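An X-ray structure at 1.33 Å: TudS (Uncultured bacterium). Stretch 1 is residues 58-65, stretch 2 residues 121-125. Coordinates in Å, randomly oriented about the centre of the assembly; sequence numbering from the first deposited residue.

Stretch 1, residues 58-65: ERQGEHVV
Stretch 2 121-125: GEGKT

Residues 58-65 of TudS form a β-hairpin whose two strands, 58-60 and 63-65, are joined by a type II' turn from Q60 to H63; residues 121-125 are an extended loop running into the first turn of a helix, with G123 at the N-cap position. The nearest CA atoms across the stretches are R59 CA and G123 CA, 7.7 Å apart, so side chains bridge the gap, and together the stretches bury 256 Å². E58 (phi/psi -135/152) pairs with V65, and both strands run on beyond the stretch: E58 N to V65 O is 2.9 Å and V65 N to E58 O is 3.0 Å. Its side chain, m at chi1 and t at chi2, does not reach the second stretch.

R59 (-74/147) points its CA-to-CB bond toward stretch 2 and extends through chi1 m, chi2 t, chi3 p and chi4 168°. R59 NH1 donates to the carbonyl E122 O at 2.9 Å (N-H...O angle 144°), an oxygen lying at the guanidinium edge, near its plane, where the N-H groups are directed. The same group braces its own turn: R59 NH2 donates to G61 O at 3.0 Å, and R59 NE makes a weak bond to G61 O at 3.2 Å. Over one guanidinium face lies the aliphatic part of K124, with R59 NH2 3.8 Å from K124 CD.

Q60 (-135/81) closes the turn with H63, Q60 N to H63 O at 2.8 Å and H63 N to Q60 O at 3.1 Å. G61 takes 65/-119, a positive phi that favours glycine, and E62 follows at -79/-19. Although the E62 CA-to-CB bond points away, its backbone carbonyl accepts a short hydrogen bond, K124 NZ to E62 O, 2.7 Å. The E62 carboxylate (chi1 m, chi2 m) is near the ammonium but beyond a salt bridge, with E62 OE1 4.0 Å from K124 NZ. The H63 (-87/161, chi1 m) CA-to-CB bond also points away.

V64 (-132/124, chi1 t) is buried, its CA-to-CB bond toward stretch 2, where V64 CG2 meets K124 CE at 3.8 Å in an apolar contact.

In stretch 2, E122 is extended (-142/157, chi1 p, chi2 t); its CA-to-CB bond points away, and its carbonyl accepts the bond from R59 NH1. G123 follows at -80/171, then K124 and T125 adopt helical values, -62/-38 and -73/-46. The K124 CA-to-CB bond leaves sideways, but chi angles m, m, t, t carry its end to the hairpin. There K124 NZ lies 4.4 Å from R59 NH2, two like charges close together, each bonded to a turn carbonyl.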

ATOM      1  N   GLU A  58       4.149  13.343  -5.085  1.00 16.80           N
ATOM      2  CA  GLU A  58       4.791  12.433  -6.023  1.00 17.06           C
ATOM      3  C   GLU A  58       6.227  12.183  -5.590  1.00 17.26           C
ATOM      4  O   GLU A  58       6.864  13.038  -4.960  1.00 17.68           O
ATOM      5  CB  GLU A  58       4.770  12.980  -7.477  1.00 19.99           C
ATOM      6  CG  GLU A  58       3.349  13.127  -8.005  1.00 23.95           C
ATOM      7  CD  GLU A  58       3.106  13.542  -9.447  1.00 27.93           C
ATOM      8  OE1 GLU A  58       1.914  13.734  -9.779  1.00 29.38           O
ATOM      9  OE2 GLU A  58       4.057  13.640 -10.252  1.00 26.09           O
ATOM     10  N   ARG A  59       6.742  11.010  -5.959  1.00 17.13           N
ATOM     11  CA  ARG A  59       8.149  10.729  -5.682  1.00 17.27           C
ATOM     12  C   ARG A  59       9.011  11.535  -6.642  1.00 18.82           C
ATOM     13  O   ARG A  59       8.643  11.754  -7.802  1.00 19.89           O
ATOM     14  CB  ARG A  59       8.454   9.242  -5.891  1.00 16.81           C
ATOM     15  CG  ARG A  59       7.737   8.342  -4.891  1.00 18.69           C
ATOM     16  CD  ARG A  59       8.305   6.934  -4.953  1.00 19.71           C
ATOM     17  NE  ARG A  59       9.693   6.953  -4.475  1.00 19.50           N
ATOM     18  CZ  ARG A  59      10.397   5.870  -4.178  1.00 22.05           C
ATOM     19  NH1 ARG A  59       9.862   4.658  -4.328  1.00 20.22           N
ATOM     20  NH2 ARG A  59      11.652   5.986  -3.756  1.00 22.36           N
ATOM     21  N   GLN A  60      10.176  11.959  -6.166  1.00 17.83           N
ATOM     22  CA  GLN A  60      11.211  12.574  -6.991  1.00 18.73           C
ATOM     23  C   GLN A  60      12.445  11.856  -6.496  1.00 20.24           C
ATOM     24  O   GLN A  60      13.103  12.312  -5.561  1.00 19.98           O
ATOM     25  CB  GLN A  60      11.279  14.083  -6.775  1.00 19.45           C
ATOM     26  CG  GLN A  60      10.043  14.780  -7.338  1.00 21.21           C
ATOM     27  CD  GLN A  60      10.149  16.281  -7.292  1.00 24.79           C
ATOM     28  OE1 GLN A  60      10.944  16.858  -6.539  1.00 26.45           O
ATOM     29  NE2 GLN A  60       9.301  16.952  -8.062  1.00 25.97           N
ATOM     30  N   GLY A  61      12.628  10.646  -7.027  1.00 21.94           N
ATOM     31  CA  GLY A  61      13.652   9.713  -6.590  1.00 23.09           C
ATOM     32  C   GLY A  61      13.403   9.272  -5.164  1.00 22.78           C
ATOM     33  O   GLY A  61      12.338   8.729  -4.860  1.00 25.41           O
ATOM     34  N   GLU A  62      14.355   9.567  -4.261  1.00 21.75           N
ATOM     35  CA  GLU A  62      14.216   9.198  -2.850  1.00 21.32           C
ATOM     36  C   GLU A  62      13.296  10.166  -2.099  1.00 19.67           C
ATOM     37  O   GLU A  62      12.813   9.820  -1.024  1.00 20.14           O
ATOM     38  CB  GLU A  62      15.600   9.250  -2.161  1.00 24.25           C
ATOM     39  CG  GLU A  62      16.618   8.260  -2.690  1.00 31.82           C
ATOM     40  CD  GLU A  62      16.178   6.868  -2.324  1.00 40.08           C
ATOM     41  OE1 GLU A  62      15.790   6.664  -1.151  1.00 38.94           O
ATOM     42  OE2 GLU A  62      16.188   5.985  -3.209  1.00 45.88           O
ATOM     43  N   HIS A  63      13.069  11.375  -2.634  1.00 17.22           N
ATOM     44  CA  HIS A  63      12.208  12.347  -1.956  1.00 16.60           C
ATOM     45  C   HIS A  63      10.755  12.141  -2.335  1.00 16.59           C
ATOM     46  O   HIS A  63      10.450  11.545  -3.368  1.00 16.69           O
ATOM     47  CB  HIS A  63      12.619  13.773  -2.381  1.00 17.06           C
ATOM     48  CG  HIS A  63      13.945  14.179  -1.813  1.00 17.27           C
ATOM     49  ND1 HIS A  63      14.042  15.005  -0.708  1.00 18.34           N
ATOM     50  CD2 HIS A  63      15.194  13.854  -2.227  1.00 18.49           C
ATOM     51  CE1 HIS A  63      15.345  15.147  -0.466  1.00 19.27           C
ATOM     52  NE2 HIS A  63      16.076  14.495  -1.361  1.00 19.45           N
ATOM     53  N   VAL A  64       9.853  12.673  -1.505  1.00 15.23           N
ATOM     54  CA  VAL A  64       8.419  12.689  -1.826  1.00 14.40           C
ATOM     55  C   VAL A  64       7.999  14.120  -1.534  1.00 14.82           C
ATOM     56  O   VAL A  64       8.319  14.656  -0.458  1.00 15.71           O
ATOM     57  CB  VAL A  64       7.572  11.702  -1.015  1.00 14.70           C
ATOM     58  CG1 VAL A  64       6.126  11.726  -1.545  1.00 15.93           C
ATOM     59  CG2 VAL A  64       8.156  10.282  -1.112  1.00 15.88           C
ATOM     60  N   VAL A  65       7.426  14.782  -2.545  1.00 15.11           N
ATOM     61  CA  VAL A  65       7.089  16.193  -2.389  1.00 16.86           C
ATOM     62  C   VAL A  65       5.678  16.483  -2.880  1.00 17.53           C
ATOM     63  O   VAL A  65       5.129  15.739  -3.701  1.00 17.27           O
ATOM     64  CB  VAL A  65       8.089  17.090  -3.173  1.00 19.00           C
ATOM     65  CG1 VAL A  65       9.527  16.830  -2.752  1.00 19.83           C
ATOM     66  CG2 VAL A  65       7.917  16.911  -4.681  1.00 20.53           C
ATOM     67  N   GLY A 121       7.361   1.953 -11.814  1.00 24.18           N
ATOM     68  CA  GLY A 121       8.000   2.249 -10.542  1.00 22.57           C
ATOM     69  C   GLY A 121       7.191   1.731  -9.379  1.00 21.78           C
ATOM     70  O   GLY A 121       6.233   0.982  -9.561  1.00 21.76           O
ATOM     71  N   GLU A 122       7.628   2.071  -8.176  1.00 20.89           N
ATOM     72  CA  GLU A 122       6.933   1.606  -6.986  1.00 20.00           C
ATOM     73  C   GLU A 122       6.929   2.700  -5.933  1.00 18.01           C
ATOM     74  O   GLU A 122       7.750   3.607  -5.983  1.00 18.36           O
ATOM     75  CB  GLU A 122       7.559   0.313  -6.460  1.00 24.38           C
ATOM     76  CG  GLU A 122       8.994   0.442  -6.049  1.00 29.66           C
ATOM     77  CD  GLU A 122       9.761  -0.873  -5.942  1.00 35.47           C
ATOM     78  OE1 GLU A 122      10.949  -0.812  -5.566  1.00 36.92           O
ATOM     79  OE2 GLU A 122       9.197  -1.949  -6.256  1.00 36.55           O
ATOM     80  N   GLY A 123       5.974   2.616  -5.026  1.00 16.75           N
ATOM     81  CA  GLY A 123       5.884   3.585  -3.945  1.00 16.89           C
ATOM     82  C   GLY A 123       6.883   3.253  -2.846  1.00 16.92           C
ATOM     83  O   GLY A 123       7.498   2.188  -2.843  1.00 17.45           O
ATOM     84  N   LYS A 124       7.033   4.164  -1.884  1.00 15.79           N
ATOM     85  CA  LYS A 124       7.994   3.970  -0.785  1.00 15.52           C
ATOM     86  C   LYS A 124       7.725   2.766   0.099  1.00 15.92           C
ATOM     87  O   LYS A 124       8.675   2.108   0.522  1.00 16.71           O
ATOM     88  CB  LYS A 124       8.002   5.206   0.106  1.00 17.00           C
ATOM     89  CG  LYS A 124       8.639   6.394  -0.573  1.00 20.30           C
ATOM     90  CD  LYS A 124      10.122   6.340  -0.248  1.00 24.52           C
ATOM     91  CE  LYS A 124      10.781   7.670  -0.192  1.00 25.64           C
ATOM     92  NZ  LYS A 124      12.173   7.542   0.371  1.00 21.36           N
ATOM     93  N   THR A 125       6.449   2.470   0.394  1.00 14.75           N
ATOM     94  CA  THR A 125       6.122   1.345   1.244  1.00 14.33           C
ATOM     95  C   THR A 125       6.355   0.050   0.478  1.00 14.97           C
ATOM     96  O   THR A 125       7.004  -0.852   1.010  1.00 15.92           O
ATOM     97  CB  THR A 125       4.694   1.477   1.759  1.00 15.75           C
ATOM     98  OG1 THR A 125       4.650   2.605   2.656  1.00 15.84           O
ATOM     99  CG2 THR A 125       4.250   0.234   2.554  1.00 16.44           C
TER